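Local coordinates for protein uncharacterized metal-dependent hydrolase (Pyrococcus horikoshii, PDB 3IGH) that is of unknown specific function but, as a member of the amidohydrolase family, probably hydrolyses carbon-nitrogen bonds other than peptide bonds, at residues 360-365 / 395-400; 100-105 / 178-183; 192-197 / 226-231. All coordinates share one frame; numbering follows the deposited sequence.

From the N terminus, interaction 2 comes first. It closes a long excursion of the chain by bringing 100-105, at the start of strand 103-108 in a sheet beside the barrel, against 178-183, the end of helix 166-180 and the turn into helix 183-199. Interaction 3 follows within the barrel proper: helix 183-199 meets the loop leading into strand 230-235, closing a loop that holds strand 202-210 and helix 212-223. Interaction 1 comes last, joining neighbouring parallel strands 357-360 and 395-397 with the loops after them. The three loops lie in series, neither nested nor crossed. Helix 183-199 connects interactions 2 and 3, whose centres are about 20 Å apart; interactions 1 and 3 both reach the barrel strands.

Interaction 1: 360-365 / 395-400. With SO4 (sulfate ion), chain E.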
# COMPACT_ATOMS: atom_id res chain seq x y z
N VAL A 360 -8.69 -1.92 25.33
CA VAL A 360 -9.12 -2.79 26.42
C VAL A 360 -10.22 -3.74 25.96
O VAL A 360 -10.87 -3.49 24.94
CB VAL A 360 -9.60 -1.98 27.66
CG1 VAL A 360 -8.45 -1.17 28.26
CG2 VAL A 360 -10.79 -1.09 27.33
N GLN A 361 -10.43 -4.81 26.72
CA GLN A 361 -11.38 -5.85 26.32
C GLN A 361 -12.39 -6.12 27.45
O GLN A 361 -12.18 -7.02 28.25
CB GLN A 361 -10.64 -7.14 25.95
CG GLN A 361 -9.69 -7.07 24.74
CD GLN A 361 -8.37 -6.40 25.07
OE1 GLN A 361 -7.82 -6.59 26.15
NE2 GLN A 361 -7.86 -5.60 24.14
N PRO A 362 -13.46 -5.31 27.53
CA PRO A 362 -14.43 -5.42 28.63
C PRO A 362 -15.06 -6.79 28.88
O PRO A 362 -15.35 -7.11 30.03
CB PRO A 362 -15.49 -4.37 28.27
CG PRO A 362 -14.71 -3.34 27.49
CD PRO A 362 -13.77 -4.16 26.64
N HIS A 363 -15.23 -7.61 27.85
CA HIS A 363 -15.80 -8.95 28.05
C HIS A 363 -14.92 -9.90 28.89
O HIS A 363 -15.42 -10.91 29.39
CB HIS A 363 -16.26 -9.59 26.74
CG HIS A 363 -17.31 -10.64 26.93
ND1 HIS A 363 -17.00 -11.98 27.06
CD2 HIS A 363 -18.66 -10.55 27.06
CE1 HIS A 363 -18.11 -12.67 27.24
NE2 HIS A 363 -19.13 -11.83 27.24
N PHE A 364 -13.64 -9.56 29.06
CA PHE A 364 -12.76 -10.29 30.00
C PHE A 364 -13.29 -10.28 31.44
O PHE A 364 -13.03 -11.21 32.19
CB PHE A 364 -11.33 -9.75 29.98
CG PHE A 364 -10.45 -10.31 28.87
CD1 PHE A 364 -10.76 -10.10 27.53
CD2 PHE A 364 -9.29 -11.02 29.18
CE1 PHE A 364 -9.93 -10.61 26.51
CE2 PHE A 364 -8.47 -11.53 28.18
CZ PHE A 364 -8.79 -11.32 26.84
N ILE A 365 -14.00 -9.22 31.84
CA ILE A 365 -14.70 -9.17 33.13
C ILE A 365 -15.59 -10.41 33.33
O ILE A 365 -15.60 -11.03 34.40
CB ILE A 365 -15.56 -7.89 33.26
CG1 ILE A 365 -14.67 -6.65 33.38
CG2 ILE A 365 -16.53 -7.96 34.46
CD1 ILE A 365 -15.40 -5.37 33.11
N LEU A 395 -9.25 5.64 24.77
CA LEU A 395 -9.56 4.27 25.11
C LEU A 395 -10.38 3.65 23.98
O LEU A 395 -11.38 4.22 23.56
CB LEU A 395 -10.35 4.24 26.42
CG LEU A 395 -10.60 2.94 27.18
CD1 LEU A 395 -9.33 2.45 27.84
CD2 LEU A 395 -11.66 3.18 28.24
N GLY A 396 -9.95 2.49 23.50
CA GLY A 396 -10.69 1.77 22.48
C GLY A 396 -11.18 0.44 23.03
O GLY A 396 -10.54 -0.13 23.91
N PHE A 397 -12.31 -0.04 22.52
CA PHE A 397 -12.84 -1.34 22.95
C PHE A 397 -12.51 -2.40 21.91
O PHE A 397 -12.45 -2.13 20.70
CB PHE A 397 -14.36 -1.28 23.15
CG PHE A 397 -14.80 -0.66 24.47
CD1 PHE A 397 -13.88 -0.15 25.38
CD2 PHE A 397 -16.16 -0.58 24.77
CE1 PHE A 397 -14.30 0.42 26.58
CE2 PHE A 397 -16.59 -0.00 25.95
CZ PHE A 397 -15.65 0.50 26.86
N SER A 398 -12.35 -3.62 22.39
CA SER A 398 -12.03 -4.74 21.54
C SER A 398 -12.47 -6.03 22.22
O SER A 398 -12.85 -6.03 23.39
CB SER A 398 -10.53 -4.78 21.28
OG SER A 398 -9.78 -4.70 22.47
N THR A 399 -12.39 -7.13 21.48
CA THR A 399 -12.82 -8.42 21.99
C THR A 399 -11.67 -9.40 22.14
O THR A 399 -11.82 -10.41 22.83
CB THR A 399 -13.88 -9.08 21.06
OG1 THR A 399 -13.37 -9.14 19.72
CG2 THR A 399 -15.18 -8.29 21.08
N ASP A 400 -10.54 -9.14 21.47
CA ASP A 400 -9.46 -10.11 21.32
C ASP A 400 -10.01 -11.41 20.72
O ASP A 400 -9.52 -12.50 21.03
CB ASP A 400 -8.73 -10.36 22.66
CG ASP A 400 -7.38 -11.04 22.48
OD1 ASP A 400 -6.78 -10.93 21.39
OD2 ASP A 400 -6.93 -11.70 23.44
S SO4 E . -22.44 -13.12 28.01
O1 SO4 E . -23.60 -13.58 27.25
O2 SO4 E . -22.81 -12.92 29.41
O3 SO4 E . -21.36 -14.10 27.91
O4 SO4 E . -21.98 -11.84 27.48
O HOH W 1 -14.40 -7.53 25.09
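The side chain of Gln361 folds over Ser398 so that its NE2 donates to Ser398 OG at 2.7 Å, the hydroxyl lying 22° out of the amide plane. Ser398 OG in turn donates to Val360 O, 3.0 Å away and well above the plane of that carbonyl; serine suits the place because one small group can both accept and donate. The bend at chi2 (78°) brings CD round toward the serine, while Gln361 CG rests near Asp400 CB. An alanine here would probably leave Ser398 OG without its amide donor and open a gap beside Asp400. Alongside runs the backbone pairing, Val360 N to Gly396 O at 2.9 Å, which joins strands 357-360 and 395-397 as parallel neighbours in the TIM barrel of the amidohydrolase fold. Asp400 comes just after the last barrel strand, where enzymes of this family usually carry an active-site aspartate. Its OD2 lies 3.9 Å from Phe364 CZ, at the ring edge, with carboxylate and ring nearly coplanar. Pro362 CG sits 3.8 Å from the centroid of the Phe397 ring, squarely over the face, a CH-pi contact in which the proline ring points its CG, with its C-H bonds, at the aromatic ring. Val360 CG1 meets Leu395 CD1 at 3.7 Å. A water accepts from His363 N and donates to Ser398 O. Farther out, His363 ND1 is bonded to Glu404 and NE2 to a sulfate, Ser359 OG bonds Ser398 OG, and Asp65 holds the hydroxyl of Thr399.

Interaction 2: 100-105 / 178-183; sequences GRIIFG and ERVLTV. With SO4 (sulfate ion), chain F; SO4 (sulfate ion), chain M.
Ile102 reaches Val180 with the tip of its side chain. From CB, which is directed at the facing segment, the CG2 branch turns back along its own segment and lies 3.6 Å above the plane of the Phe104 ring, toward the rim. The other branch starts at CG1, set anti to the carbonyl carbon (chi1 -60°); CD1 at its end meets Val180 CG1 at 3.5 Å, a close methyl-to-methyl approach. A beta-branched isoleucine suits this place, since one methyl covers the aromatic neighbour while the longer arm spans to the helix. Next along the segment, Phe104 CE2 touches Leu181 CD2 at 4.2 Å, and Met75 and Ile176 close round the same pair. The contact brings the sheet containing strand 103-108, which lies in sequence between the first two parallel barrel strands, against the end of helix 166-180. Leu181 is the first residue past that helix, and Thr182 caps the next one, 183-199; Val183 N at its start donates to a sulfate oxygen, O4, at 2.8 Å, as helix N termini often do with anions. Arg101 is modelled in two conformers; in the one given here NH2 comes near Val180 O, at the edge of the guanidinium, and makes a salt bridge with Asp185. The two apolar pairs thus carry the contact without hydrogen bonds between the segments, while the charge of Arg101 is met by Asp185, outside them both.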
# COMPACT_ATOMS: atom_id res chain seq x y z
N GLY A 100 -12.93 -30.50 5.96
CA GLY A 100 -11.64 -29.92 5.60
C GLY A 100 -10.47 -30.89 5.60
O GLY A 100 -10.61 -32.05 6.01
N ARG A 101 -9.33 -30.39 5.14
CA ARG A 101 -8.10 -31.16 5.02
C ARG A 101 -7.61 -31.65 6.38
O ARG A 101 -7.30 -32.83 6.55
CB ARG A 101 -7.04 -30.28 4.37
CG ARG A 101 -5.88 -30.99 3.71
CD ARG A 101 -5.09 -30.01 2.84
NE ARG A 101 -4.29 -29.07 3.63
CZ ARG A 101 -4.61 -27.80 3.88
NH1 ARG A 101 -5.75 -27.27 3.43
NH2 ARG A 101 -3.78 -27.06 4.61
N ILE A 102 -7.56 -30.73 7.34
CA ILE A 102 -7.12 -31.05 8.70
C ILE A 102 -8.29 -30.74 9.61
O ILE A 102 -8.93 -29.69 9.46
CB ILE A 102 -5.91 -30.19 9.11
CG1 ILE A 102 -4.73 -30.45 8.17
CG2 ILE A 102 -5.48 -30.49 10.54
CD1 ILE A 102 -3.96 -29.23 7.90
N ILE A 103 -8.58 -31.65 10.54
CA ILE A 103 -9.67 -31.46 11.48
C ILE A 103 -9.13 -30.86 12.77
O ILE A 103 -8.40 -31.51 13.52
CB ILE A 103 -10.44 -32.78 11.76
CG1 ILE A 103 -10.88 -33.45 10.45
CG2 ILE A 103 -11.63 -32.52 12.68
CD1 ILE A 103 -11.77 -32.58 9.53
N PHE A 104 -9.46 -29.59 12.98
CA PHE A 104 -9.08 -28.88 14.20
C PHE A 104 -10.27 -28.86 15.14
O PHE A 104 -11.41 -28.63 14.72
CB PHE A 104 -8.64 -27.44 13.88
CG PHE A 104 -7.31 -27.33 13.18
CD1 PHE A 104 -6.12 -27.51 13.88
CD2 PHE A 104 -7.26 -27.01 11.83
CE1 PHE A 104 -4.89 -27.39 13.23
CE2 PHE A 104 -6.03 -26.88 11.17
CZ PHE A 104 -4.84 -27.08 11.88
N GLY A 105 -10.01 -29.11 16.42
CA GLY A 105 -11.05 -29.10 17.43
C GLY A 105 -10.60 -28.35 18.67
O GLY A 105 -9.41 -28.10 18.85
N GLU A 178 3.00 -21.50 10.37
CA GLU A 178 4.02 -21.17 9.38
C GLU A 178 4.14 -22.19 8.26
O GLU A 178 4.44 -21.82 7.13
CB GLU A 178 5.38 -20.99 10.05
CG GLU A 178 5.45 -19.76 10.92
CD GLU A 178 6.71 -19.67 11.76
OE1 GLU A 178 7.55 -20.61 11.71
OE2 GLU A 178 6.86 -18.66 12.48
N ARG A 179 3.89 -23.45 8.56
CA ARG A 179 4.18 -24.52 7.60
C ARG A 179 2.95 -25.30 7.16
O ARG A 179 2.75 -25.51 5.96
CB ARG A 179 5.23 -25.46 8.19
CG ARG A 179 5.90 -26.39 7.19
CD ARG A 179 7.06 -27.10 7.86
NE ARG A 179 6.62 -28.24 8.67
CZ ARG A 179 7.21 -28.64 9.80
NH1 ARG A 179 8.26 -27.98 10.28
NH2 ARG A 179 6.73 -29.69 10.44
N VAL A 180 2.13 -25.72 8.12
CA VAL A 180 1.00 -26.61 7.82
C VAL A 180 -0.14 -25.90 7.06
O VAL A 180 -0.66 -26.43 6.06
CB VAL A 180 0.48 -27.30 9.12
CG1 VAL A 180 -0.73 -28.12 8.83
CG2 VAL A 180 1.57 -28.18 9.75
N LEU A 181 -0.52 -24.72 7.52
CA LEU A 181 -1.52 -23.92 6.84
C LEU A 181 -0.89 -23.26 5.62
O LEU A 181 0.27 -22.84 5.68
CB LEU A 181 -2.11 -22.87 7.78
CG LEU A 181 -2.89 -23.37 9.01
CD1 LEU A 181 -3.30 -22.18 9.89
CD2 LEU A 181 -4.11 -24.20 8.60
N THR A 182 -1.64 -23.19 4.53
CA THR A 182 -1.20 -22.50 3.31
C THR A 182 -1.79 -21.11 3.27
O THR A 182 -2.72 -20.82 4.02
CB THR A 182 -1.67 -23.23 2.05
OG1 THR A 182 -3.10 -23.21 2.01
CG2 THR A 182 -1.18 -24.69 2.04
N VAL A 183 -1.29 -20.26 2.37
CA VAL A 183 -1.89 -18.94 2.14
C VAL A 183 -3.39 -19.06 1.80
O VAL A 183 -4.20 -18.28 2.32
CB VAL A 183 -1.13 -18.12 1.06
CG1 VAL A 183 -1.84 -16.80 0.76
CG2 VAL A 183 0.29 -17.85 1.54
S SO4 F . 1.73 -21.73 0.52
O1 SO4 F . 0.81 -21.32 -0.53
O2 SO4 F . 1.70 -23.18 0.66
O3 SO4 F . 3.08 -21.30 0.18
O4 SO4 F . 1.34 -21.11 1.77
S SO4 M . -14.01 -32.49 3.19
O1 SO4 M . -14.29 -33.59 2.28
O2 SO4 M . -14.62 -32.75 4.49
O3 SO4 M . -12.56 -32.35 3.35
O4 SO4 M . -14.56 -31.25 2.64

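Interaction 3: 192-197 / 226-231; sequences RAQEHL and KLSINV. With SO4 (sulfate ion), chain J.
Gln194 NE2 donates to Lys226 O at 2.8 Å in a nearly straight bond (169°) that lies in both the amide plane and the carbonyl plane. The other end of the same amide, OE1, accepts from Ser228 N at 2.9 Å, the donor standing well above the carbonyl plane. A glutamine is apt here: with one donor and one acceptor it satisfies a backbone C=O and a backbone N-H two residues apart, and the two bonds fix the rotation of the amide. CD continues straight on from CG (chi2 177°), out toward the facing loop. Ser228 OG lies close to Gln194 CD at 3.2 Å, but its approach to OE1 makes no hydrogen bond. These links tie helix 183-199 of the TIM barrel to the loop that enters strand 230-235, with strand 202-210, its parallel neighbour, lying between them in the chain. Inward of the polar pair, Ile229 CD1 packs on Gln194 CB at 3.8 Å and reaches Leu197 CD1 at 4.2 Å, with Val205 of strand 202-210 covering both Ile229 and Leu197; branched aliphatic residues fill this helix-to-barrel layer. Leu227 turns its CD2 methyl to Gln194 OE1, and packs on helix 212-223. On another side of the helix, Arg192 and Glu195 attract each other through charge alone, Arg192 also pairing with Glu78, and His196 NE2 donates to sulfate O4 at 3.0 Å, an ion that Ala406 N holds as well.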
# COMPACT_ATOMS: atom_id res chain seq x y z
N ARG A 192 -13.97 -15.90 6.13
CA ARG A 192 -14.96 -16.33 7.07
C ARG A 192 -15.09 -15.37 8.24
O ARG A 192 -16.15 -15.01 8.62
CB ARG A 192 -14.73 -17.75 7.51
CG ARG A 192 -15.66 -18.24 8.55
CD ARG A 192 -16.72 -19.21 8.05
NE ARG A 192 -17.83 -19.34 8.99
CZ ARG A 192 -18.62 -18.33 9.35
NH1 ARG A 192 -18.43 -17.13 8.82
NH2 ARG A 192 -19.59 -18.52 10.23
N ALA A 193 -13.97 -14.96 8.79
CA ALA A 193 -13.97 -14.01 9.90
C ALA A 193 -14.59 -12.66 9.56
O ALA A 193 -15.43 -12.16 10.31
CB ALA A 193 -12.53 -13.82 10.44
N GLN A 194 -14.21 -12.07 8.42
CA GLN A 194 -14.73 -10.75 8.06
C GLN A 194 -16.24 -10.76 7.79
O GLN A 194 -16.91 -9.77 8.10
CB GLN A 194 -13.97 -10.12 6.88
CG GLN A 194 -14.16 -10.85 5.54
CD GLN A 194 -13.46 -10.17 4.37
OE1 GLN A 194 -12.82 -9.14 4.53
NE2 GLN A 194 -13.61 -10.75 3.17
N GLU A 195 -16.77 -11.85 7.23
CA GLU A 195 -18.22 -11.94 6.99
C GLU A 195 -18.99 -12.08 8.31
O GLU A 195 -20.06 -11.51 8.46
CB GLU A 195 -18.58 -13.04 5.97
CG GLU A 195 -18.37 -14.49 6.39
CD GLU A 195 -18.49 -15.48 5.23
OE1 GLU A 195 -18.84 -16.66 5.49
OE2 GLU A 195 -18.23 -15.08 4.07
N HIS A 196 -18.39 -12.79 9.27
CA HIS A 196 -18.91 -12.91 10.63
C HIS A 196 -18.94 -11.54 11.32
O HIS A 196 -19.96 -11.16 11.92
CB HIS A 196 -18.03 -13.89 11.41
CG HIS A 196 -18.49 -14.14 12.82
ND1 HIS A 196 -19.53 -14.99 13.13
CD2 HIS A 196 -18.01 -13.68 14.00
CE1 HIS A 196 -19.69 -15.02 14.44
NE2 HIS A 196 -18.78 -14.24 15.00
N LEU A 197 -17.85 -10.79 11.20
CA LEU A 197 -17.76 -9.46 11.80
C LEU A 197 -18.70 -8.46 11.15
O LEU A 197 -19.37 -7.70 11.85
CB LEU A 197 -16.31 -8.93 11.76
CG LEU A 197 -15.38 -9.72 12.67
CD1 LEU A 197 -13.93 -9.51 12.28
CD2 LEU A 197 -15.61 -9.39 14.15
N LYS A 226 -11.59 -8.05 -2.30
CA LYS A 226 -12.40 -8.99 -1.53
C LYS A 226 -12.25 -8.81 -0.02
O LYS A 226 -12.72 -9.64 0.76
CB LYS A 226 -12.10 -10.44 -1.95
CG LYS A 226 -12.60 -10.78 -3.35
CD LYS A 226 -12.07 -12.12 -3.84
CE LYS A 226 -12.65 -12.46 -5.21
NZ LYS A 226 -11.92 -13.58 -5.86
N LEU A 227 -11.57 -7.74 0.39
CA LEU A 227 -11.59 -7.32 1.80
C LEU A 227 -12.82 -6.46 2.05
O LEU A 227 -12.96 -5.38 1.48
CB LEU A 227 -10.33 -6.52 2.16
CG LEU A 227 -9.09 -7.13 2.82
CD1 LEU A 227 -8.20 -6.00 3.29
CD2 LEU A 227 -9.40 -8.06 3.98
N SER A 228 -13.72 -6.93 2.91
CA SER A 228 -15.01 -6.27 3.07
C SER A 228 -15.07 -5.38 4.31
O SER A 228 -16.08 -4.72 4.55
CB SER A 228 -16.12 -7.32 3.10
OG SER A 228 -15.95 -8.19 4.21
N ILE A 229 -13.99 -5.38 5.10
CA ILE A 229 -13.87 -4.54 6.29
C ILE A 229 -12.51 -3.83 6.26
O ILE A 229 -11.58 -4.30 5.60
CB ILE A 229 -13.99 -5.38 7.61
CG1 ILE A 229 -12.91 -6.48 7.66
CG2 ILE A 229 -15.42 -5.95 7.79
CD1 ILE A 229 -12.75 -7.21 9.02
N ASN A 230 -12.40 -2.72 6.98
CA ASN A 230 -11.12 -2.04 7.15
C ASN A 230 -10.22 -2.84 8.09
O ASN A 230 -10.65 -3.23 9.18
CB ASN A 230 -11.31 -0.61 7.65
CG ASN A 230 -12.25 0.19 6.76
OD1 ASN A 230 -12.04 0.28 5.54
ND2 ASN A 230 -13.30 0.76 7.35
N VAL A 231 -9.00 -3.11 7.65
CA VAL A 231 -8.07 -3.91 8.43
C VAL A 231 -6.79 -3.11 8.69
O VAL A 231 -6.08 -2.75 7.75
CB VAL A 231 -7.72 -5.24 7.70
CG1 VAL A 231 -6.69 -6.05 8.51
CG2 VAL A 231 -8.99 -6.06 7.44
S SO4 J . -17.93 -15.98 18.25
O1 SO4 J . -18.74 -16.76 17.31
O2 SO4 J . -18.49 -16.12 19.59
O3 SO4 J . -16.56 -16.47 18.24
O4 SO4 J . -17.97 -14.58 17.85